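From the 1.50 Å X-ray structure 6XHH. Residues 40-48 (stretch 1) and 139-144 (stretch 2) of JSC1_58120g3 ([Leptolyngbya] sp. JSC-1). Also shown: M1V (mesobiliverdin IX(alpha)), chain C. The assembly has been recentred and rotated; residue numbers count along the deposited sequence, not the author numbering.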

ATOM      1  N   ILE A  40       4.720   2.027   4.444  1.00 12.94           N
ATOM      2  CA  ILE A  40       3.593   2.482   5.241  1.00 12.58           C
ATOM      3  C   ILE A  40       3.601   3.998   5.211  1.00 11.94           C
ATOM      4  O   ILE A  40       4.615   4.635   5.537  1.00 13.36           O
ATOM      5  N   TYR A  41       2.471   4.570   4.804  1.00 10.98           N
ATOM      6  CA  TYR A  41       2.308   5.996   4.581  1.00 12.81           C
ATOM      7  C   TYR A  41       1.142   6.473   5.425  1.00 12.10           C
ATOM      8  O   TYR A  41       0.071   5.851   5.423  1.00 11.81           O
ATOM      9  N   LYS A  42       1.367   7.543   6.175  1.00 12.32           N
ATOM     10  CA  LYS A  42       0.376   8.065   7.102  1.00 12.31           C
ATOM     11  C   LYS A  42      -0.273   9.328   6.548  1.00 14.49           C
ATOM     12  O   LYS A  42       0.424  10.278   6.173  1.00 13.10           O
ATOM     13  N   PHE A  43      -1.601   9.343   6.522  1.00 11.95           N
ATOM     14  CA  PHE A  43      -2.330  10.534   6.109  1.00 14.59           C
ATOM     15  C   PHE A  43      -2.214  11.648   7.144  1.00 13.74           C
ATOM     16  O   PHE A  43      -2.332  11.420   8.353  1.00 15.36           O
ATOM     17  N   ARG A  44      -2.003  12.864   6.656  1.00 16.21           N
ATOM     18  CA  ARG A  44      -2.256  14.058   7.443  1.00 15.09           C
ATOM     19  C   ARG A  44      -3.754  14.329   7.472  1.00 17.54           C
ATOM     20  O   ARG A  44      -4.555  13.620   6.855  1.00 14.75           O
ATOM     21  N   GLU A  45      -4.140  15.391   8.182  1.00 14.65           N
ATOM     22  CA  GLU A  45      -5.554  15.705   8.317  1.00 16.65           C
ATOM     23  C   GLU A  45      -6.197  16.088   6.991  1.00 16.62           C
ATOM     24  O   GLU A  45      -7.423  15.980   6.856  1.00 16.39           O
ATOM     25  N   ASP A  46      -5.412  16.552   6.021  1.00 13.53           N
ATOM     26  CA  ASP A  46      -5.956  16.939   4.722  1.00 16.45           C
ATOM     27  C   ASP A  46      -5.782  15.863   3.661  1.00 20.93           C
ATOM     28  O   ASP A  46      -6.042  16.122   2.478  1.00 15.18           O
ATOM     29  N   TYR A  47      -5.364  14.664   4.060  1.00 16.60           N
ATOM     30  CA  TYR A  47      -5.155  13.515   3.186  1.00 13.93           C
ATOM     31  C   TYR A  47      -4.019  13.736   2.198  1.00 12.41           C
ATOM     32  O   TYR A  47      -3.880  12.961   1.250  1.00 14.29           O
ATOM     33  N   PHE A  48      -3.200  14.770   2.393  1.00 17.13           N
ATOM     34  CA  PHE A  48      -1.789  14.641   2.069  1.00 12.14           C
ATOM     35  C   PHE A  48      -1.175  13.643   3.054  1.00 10.44           C
ATOM     36  O   PHE A  48      -1.860  13.091   3.917  1.00 14.84           O
ATOM     37  N   LYS A 139     -11.622   4.598  11.017  1.00 23.81           N
ATOM     38  CA  LYS A 139     -10.965   5.828  10.582  1.00 22.66           C
ATOM     39  C   LYS A 139      -9.854   5.491   9.588  1.00 18.73           C
ATOM     40  O   LYS A 139      -8.963   4.690   9.894  1.00 15.52           O
ATOM     41  N   LEU A 140      -9.904   6.105   8.405  1.00 18.26           N
ATOM     42  CA  LEU A 140      -8.861   5.926   7.399  1.00 15.99           C
ATOM     43  C   LEU A 140      -7.582   6.612   7.876  1.00 16.78           C
ATOM     44  O   LEU A 140      -7.529   7.840   7.988  1.00 18.02           O
ATOM     45  N   TRP A 141      -6.551   5.816   8.165  1.00 14.39           N
ATOM     46  CA  TRP A 141      -5.328   6.279   8.802  1.00 13.39           C
ATOM     47  C   TRP A 141      -4.190   6.503   7.814  1.00 11.14           C
ATOM     48  O   TRP A 141      -3.409   7.455   7.964  1.00 14.02           O
ATOM     49  N   GLY A 142      -4.077   5.641   6.818  1.00 12.84           N
ATOM     50  CA  GLY A 142      -2.962   5.721   5.896  1.00 11.70           C
ATOM     51  C   GLY A 142      -3.082   4.664   4.827  1.00 10.43           C
ATOM     52  O   GLY A 142      -4.166   4.122   4.593  1.00 11.55           O
ATOM     53  N   LEU A 143      -1.951   4.382   4.177  1.00 10.27           N
ATOM     54  CA  LEU A 143      -1.894   3.443   3.068  1.00  9.27           C
ATOM     55  C   LEU A 143      -0.718   2.497   3.227  1.00 10.66           C
ATOM     56  O   LEU A 143       0.372   2.911   3.644  1.00 10.53           O
ATOM     57  N   LEU A 144      -0.938   1.239   2.860  1.00  9.97           N
ATOM     58  CA  LEU A 144       0.110   0.236   2.706  1.00 10.25           C
ATOM     59  C   LEU A 144       0.287  -0.009   1.213  1.00  9.72           C
ATOM     60  O   LEU A 144      -0.681  -0.370   0.525  1.00 10.73           O
TER

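The two stretches pair as antiparallel strands, their N-to-C directions 151° apart, and together bury 559 Å². Three backbone hydrogen bonds fix the register: Tyr-41 N to Leu-143 O (2.9 Å), Leu-143 N to Tyr-41 O (2.8 Å) and Phe-43 N to Trp-141 O (3.0 Å), with N-H...acceptor angles of 154-161°. Side chains then alternate between the faces of the sheet, and Trp-141, Phe-43 and Leu-143 account for the largest covered areas.

Trp-141 loses 101 Å² to the other strand. Its CA-to-CB bond points away from that strand, yet with chi1 at 180° (t) and chi2 at 96° the indole reaches back over it. Lys-42, with all four chi angles t, runs extended across the indole: its CG lies 4.0 Å from the centroid of the six-membered ring of Trp-141, 21° off the ring normal, which identifies a CH-pi contact over the face, and Lys-42 CD approaches Trp-141 CZ2 at 3.6 Å. The methyl CG2 of Ile-40 (chi1 m, chi2 t) meets the ring edge instead, 3.8 Å from Trp-141 CZ3. Ile-40 also touches its bridge partner, CG1 to Leu-144 CD1 at 4.1 Å. Water 1 accepts a hydrogen bond from Trp-141 NE1 at 3.3 Å and a weak one from Lys-42 NZ at 3.5 Å, linking the two polar ends.

Phe-43 (chi1 -80°, m; 85 Å² covered) leaves its backbone sideways. Its ring packs against three residues of the partner strand: CE2 is 3.8 Å from Leu-140 CG, CD2 is 3.5 Å from Gly-142 CA, and CZ is 3.7 Å from Leu-143 CG. At Gly-142 an ideal CB would sit 2.1 Å from Tyr-41 O, a clash; without one, Gly-142 CA makes a CA-H...O contact with Tyr-41 O at 3.1 Å. Water 2 donates to both Phe-43 O and Trp-141 O, each at 2.8 Å.

Leu-143 (chi1 m, chi2 t; 81 Å² covered) shares its face with Tyr-41 (chi1 t), their CD1 atoms 4.0 Å apart. Both reach the mesobiliverdin: its CMD methyl lies over one face of the Tyr-41 ring, 3.5 Å from Tyr-41 CZ, while Leu-143 CD1 comes within 3.7 Å of its C3D. Beyond the strand, the ring of Tyr-47 (chi1 m) comes nearer than its sideways CB suggests, with CE1 4.1 Å from CD2 of Leu-140 (chi1 t, chi2 p). Water 3 lies 2.7 Å from Tyr-47 OH and donates to Leu-140 O at 2.8 Å, bridging the pair.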

ATOM      1  CB  ILE A  40       3.661   1.949   6.683  1.00 11.33           C
ATOM      2  CG1 ILE A  40       3.505   0.424   6.673  1.00  9.77           C
ATOM      3  CG2 ILE A  40       2.568   2.580   7.543  1.00 14.19           C
ATOM      4  CD1 ILE A  40       3.995  -0.260   7.958  1.00 11.03           C
ATOM      5  CB  TYR A  41       2.063   6.238   3.093  1.00  9.24           C
ATOM      6  CG  TYR A  41       1.570   7.582   2.611  1.00  9.43           C
ATOM      7  CD1 TYR A  41       0.213   7.879   2.616  1.00 12.15           C
ATOM      8  CD2 TYR A  41       2.437   8.482   2.016  1.00 13.47           C
ATOM      9  CE1 TYR A  41      -0.268   9.070   2.101  1.00 12.46           C
ATOM     10  CE2 TYR A  41       1.972   9.691   1.491  1.00 11.21           C
ATOM     11  CZ  TYR A  41       0.615   9.968   1.536  1.00  9.32           C
ATOM     12  OH  TYR A  41       0.154  11.153   1.017  1.00 14.65           O
ATOM     13  CB  LYS A  42       1.021   8.359   8.454  1.00 13.58           C
ATOM     14  CG  LYS A  42       0.067   8.989   9.448  1.00 15.34           C
ATOM     15  CD  LYS A  42       0.737   9.149  10.808  1.00 14.52           C
ATOM     16  CE  LYS A  42      -0.286   9.657  11.815  1.00 19.60           C
ATOM     17  NZ  LYS A  42       0.231   9.792  13.203  1.00 25.31           N
ATOM     18  CB  PHE A  43      -3.804  10.219   5.900  1.00 15.08           C
ATOM     19  CG  PHE A  43      -4.119   9.573   4.590  1.00 11.80           C
ATOM     20  CD1 PHE A  43      -3.708  10.131   3.392  1.00 13.14           C
ATOM     21  CD2 PHE A  43      -4.853   8.391   4.570  1.00 11.74           C
ATOM     22  CE1 PHE A  43      -4.027   9.516   2.182  1.00 12.41           C
ATOM     23  CE2 PHE A  43      -5.163   7.759   3.372  1.00 11.41           C
ATOM     24  CZ  PHE A  43      -4.758   8.333   2.176  1.00 12.02           C
ATOM     25  CB  ARG A  44      -1.524  15.262   6.856  1.00 17.14           C
ATOM     26  CG  ARG A  44      -0.081  15.022   6.500  1.00 15.10           C
ATOM     27  CD  ARG A  44       0.506  16.265   5.852  1.00 18.12           C
ATOM     28  NE  ARG A  44       1.795  15.965   5.245  1.00 16.17           N
ATOM     29  CZ  ARG A  44       2.364  16.704   4.300  1.00 15.21           C
ATOM     30  NH1 ARG A  44       1.746  17.785   3.840  1.00 14.97           N
ATOM     31  NH2 ARG A  44       3.526  16.334   3.792  1.00 19.71           N
ATOM     32  CB  GLU A  45      -5.730  16.826   9.341  1.00 17.43           C
ATOM     33  CG  GLU A  45      -4.821  18.036   9.139  1.00 16.71           C
ATOM     34  CD  GLU A  45      -5.260  18.915   7.975  1.00 17.63           C
ATOM     35  OE1 GLU A  45      -6.483  19.013   7.749  1.00 15.92           O
ATOM     36  OE2 GLU A  45      -4.394  19.492   7.278  1.00 15.99           O
ATOM     37  CB  ASP A  46      -5.331  18.256   4.238  1.00 15.74           C
ATOM     38  CG  ASP A  46      -3.804  18.213   4.180  1.00 15.17           C
ATOM     39  OD1 ASP A  46      -3.212  17.151   4.466  1.00 17.29           O
ATOM     40  OD2 ASP A  46      -3.185  19.259   3.841  1.00 17.50           O
ATOM     41  CB  TYR A  47      -6.447  13.101   2.473  1.00 14.23           C
ATOM     42  CG  TYR A  47      -7.459  12.598   3.489  1.00 15.63           C
ATOM     43  CD1 TYR A  47      -7.422  11.288   3.955  1.00 16.48           C
ATOM     44  CD2 TYR A  47      -8.419  13.456   4.025  1.00 14.45           C
ATOM     45  CE1 TYR A  47      -8.325  10.838   4.912  1.00 20.20           C
ATOM     46  CE2 TYR A  47      -9.330  13.009   4.973  1.00 17.87           C
ATOM     47  CZ  TYR A  47      -9.283  11.705   5.410  1.00 21.79           C
ATOM     48  OH  TYR A  47     -10.196  11.269   6.360  1.00 23.30           O
ATOM     49  CB  PHE A  48      -1.094  15.999   2.144  1.00 14.05           C
ATOM     50  CG  PHE A  48      -1.552  16.981   1.099  1.00 13.77           C
ATOM     51  CD1 PHE A  48      -2.190  16.562  -0.061  1.00 15.80           C
ATOM     52  CD2 PHE A  48      -1.316  18.340   1.278  1.00 15.63           C
ATOM     53  CE1 PHE A  48      -2.571  17.485  -1.029  1.00 14.95           C
ATOM     54  CE2 PHE A  48      -1.703  19.264   0.323  1.00 17.32           C
ATOM     55  CZ  PHE A  48      -2.338  18.845  -0.827  1.00 14.86           C
ATOM     56  CB  LYS A 139     -10.397   6.596  11.776  1.00 27.45           C
ATOM     57  CG  LYS A 139      -9.473   7.740  11.389  1.00 26.80           C
ATOM     58  CD  LYS A 139      -8.164   7.682  12.162  1.00 29.22           C
ATOM     59  CE  LYS A 139      -7.184   8.738  11.688  1.00 31.38           C
ATOM     60  NZ  LYS A 139      -7.652  10.118  12.004  1.00 40.35           N
ATOM     61  CB  LEU A 140      -9.323   6.490   6.059  1.00 11.89           C
ATOM     62  CG  LEU A 140      -8.350   6.375   4.884  1.00 15.84           C
ATOM     63  CD1 LEU A 140      -7.975   4.929   4.636  1.00 11.51           C
ATOM     64  CD2 LEU A 140      -8.916   7.019   3.589  1.00 14.43           C
ATOM     65  CB  TRP A 141      -4.903   5.255   9.865  1.00 13.50           C
ATOM     66  CG  TRP A 141      -3.640   5.578  10.616  1.00 11.81           C
ATOM     67  CD1 TRP A 141      -3.538   6.201  11.834  1.00 16.79           C
ATOM     68  CD2 TRP A 141      -2.289   5.309  10.191  1.00 16.20           C
ATOM     69  NE1 TRP A 141      -2.214   6.307  12.200  1.00 16.33           N
ATOM     70  CE2 TRP A 141      -1.430   5.777  11.209  1.00 15.71           C
ATOM     71  CE3 TRP A 141      -1.729   4.697   9.064  1.00 12.59           C
ATOM     72  CZ2 TRP A 141      -0.038   5.668  11.118  1.00 15.42           C
ATOM     73  CZ3 TRP A 141      -0.346   4.591   8.979  1.00 16.01           C
ATOM     74  CH2 TRP A 141       0.479   5.069  10.004  1.00 15.75           C
ATOM     75  CB  LEU A 143      -1.770   4.185   1.724  1.00  8.95           C
ATOM     76  CG  LEU A 143      -2.829   5.244   1.413  1.00 10.90           C
ATOM     77  CD1 LEU A 143      -2.442   6.064   0.181  1.00 12.79           C
ATOM     78  CD2 LEU A 143      -4.175   4.584   1.213  1.00 10.90           C
ATOM     79  CB  LEU A 144      -0.255  -1.058   3.436  1.00 10.79           C
ATOM     80  CG  LEU A 144       0.607  -2.304   3.221  1.00 10.34           C
ATOM     81  CD1 LEU A 144       2.003  -2.133   3.795  1.00 11.12           C
ATOM     82  CD2 LEU A 144      -0.053  -3.529   3.842  1.00 13.35           C
TER
HETATM   83  OA  M1V C 801       0.610  13.841  -6.961  1.00 14.52           O
HETATM   84  C1A M1V C 801      -0.265  14.074  -7.782  1.00 15.63           C
HETATM   85  NA  M1V C 801      -1.334  13.293  -7.982  1.00 16.23           N
HETATM   86  C2A M1V C 801      -0.310  15.191  -8.641  1.00 16.52           C
HETATM   87  CMA M1V C 801       0.718  16.297  -8.713  1.00 18.45           C
HETATM   88  C3A M1V C 801      -1.464  15.091  -9.413  1.00 16.14           C
HETATM   89  CAA M1V C 801      -1.931  16.029 -10.462  1.00 18.55           C
HETATM   90  CBA M1V C 801      -3.285  16.654 -10.121  1.00 17.88           C
HETATM   91  C4A M1V C 801      -2.136  13.844  -8.987  1.00 14.35           C
HETATM   92  CHA M1V C 801      -3.322  13.390  -9.496  1.00 15.67           C
HETATM   93  C1B M1V C 801      -4.106  12.195  -9.171  1.00 14.86           C
HETATM   94  C2B M1V C 801      -5.295  11.876  -9.877  1.00 12.92           C
HETATM   95  CMB M1V C 801      -5.883  12.668 -11.021  1.00 15.39           C
HETATM   96  C3B M1V C 801      -5.790  10.724  -9.345  1.00 12.72           C
HETATM   97  CAB M1V C 801      -7.046   9.994  -9.786  1.00 15.82           C
HETATM   98  CBB M1V C 801      -6.672   8.713 -10.552  1.00 15.66           C
HETATM   99  CGB M1V C 801      -6.043   9.055 -11.885  1.00 14.25           C
HETATM  100  O2B M1V C 801      -6.737   9.584 -12.787  1.00 19.62           O
HETATM  101  O1B M1V C 801      -4.835   8.821 -12.116  1.00 14.32           O
HETATM  102  NB  M1V C 801      -3.904  11.257  -8.232  1.00 15.25           N
HETATM  103  C4B M1V C 801      -4.899  10.346  -8.297  1.00 12.09           C
HETATM  104  CHB M1V C 801      -5.121   9.197  -7.522  1.00 12.54           C
HETATM  105  C1C M1V C 801      -4.314   8.518  -6.598  1.00 13.14           C
HETATM  106  C2C M1V C 801      -4.599   7.215  -6.168  1.00 12.69           C
HETATM  107  CAC M1V C 801      -5.825   6.423  -6.568  1.00 14.71           C
HETATM  108  CBC M1V C 801      -6.929   6.963  -5.615  1.00 17.53           C
HETATM  109  CGC M1V C 801      -8.362   6.697  -6.053  1.00 17.38           C
HETATM  110  O2C M1V C 801      -8.604   6.052  -7.098  1.00 21.72           O
HETATM  111  O1C M1V C 801      -9.329   7.131  -5.377  1.00 20.38           O
HETATM  112  C3C M1V C 801      -3.603   6.855  -5.262  1.00 13.68           C
HETATM  113  CMC M1V C 801      -3.524   5.531  -4.554  1.00 13.43           C
HETATM  114  NC  M1V C 801      -3.151   8.936  -5.990  1.00 13.22           N
HETATM  115  C4C M1V C 801      -2.697   7.932  -5.172  1.00 13.63           C
HETATM  116  CHC M1V C 801      -1.515   8.137  -4.403  1.00 15.11           C
HETATM  117  C1D M1V C 801      -0.765   7.257  -3.663  1.00 11.62           C
HETATM  118  C2D M1V C 801      -0.177   7.529  -2.397  1.00 16.07           C
HETATM  119  CMD M1V C 801      -0.321   8.815  -1.620  1.00 13.51           C
HETATM  120  ND  M1V C 801      -0.386   5.977  -4.046  1.00 11.55           N
HETATM  121  C4D M1V C 801       0.374   5.449  -3.064  1.00 13.78           C
HETATM  122  OD  M1V C 801       0.859   4.319  -3.122  1.00 14.37           O
HETATM  123  C3D M1V C 801       0.509   6.418  -2.017  1.00 14.63           C
HETATM  124  CAD M1V C 801       1.256   6.240  -0.719  1.00 14.22           C
HETATM  125  CBD M1V C 801       2.742   6.347  -0.978  1.00 16.03           C
HETATM  126  O   HOH W   1      -0.382   6.785  14.850  1.00 31.62           O
HETATM  127  O   HOH W   2      -3.456   9.421   9.923  1.00 16.91           O
HETATM  128  O   HOH W   3     -10.003   9.184   8.108  1.00 28.17           O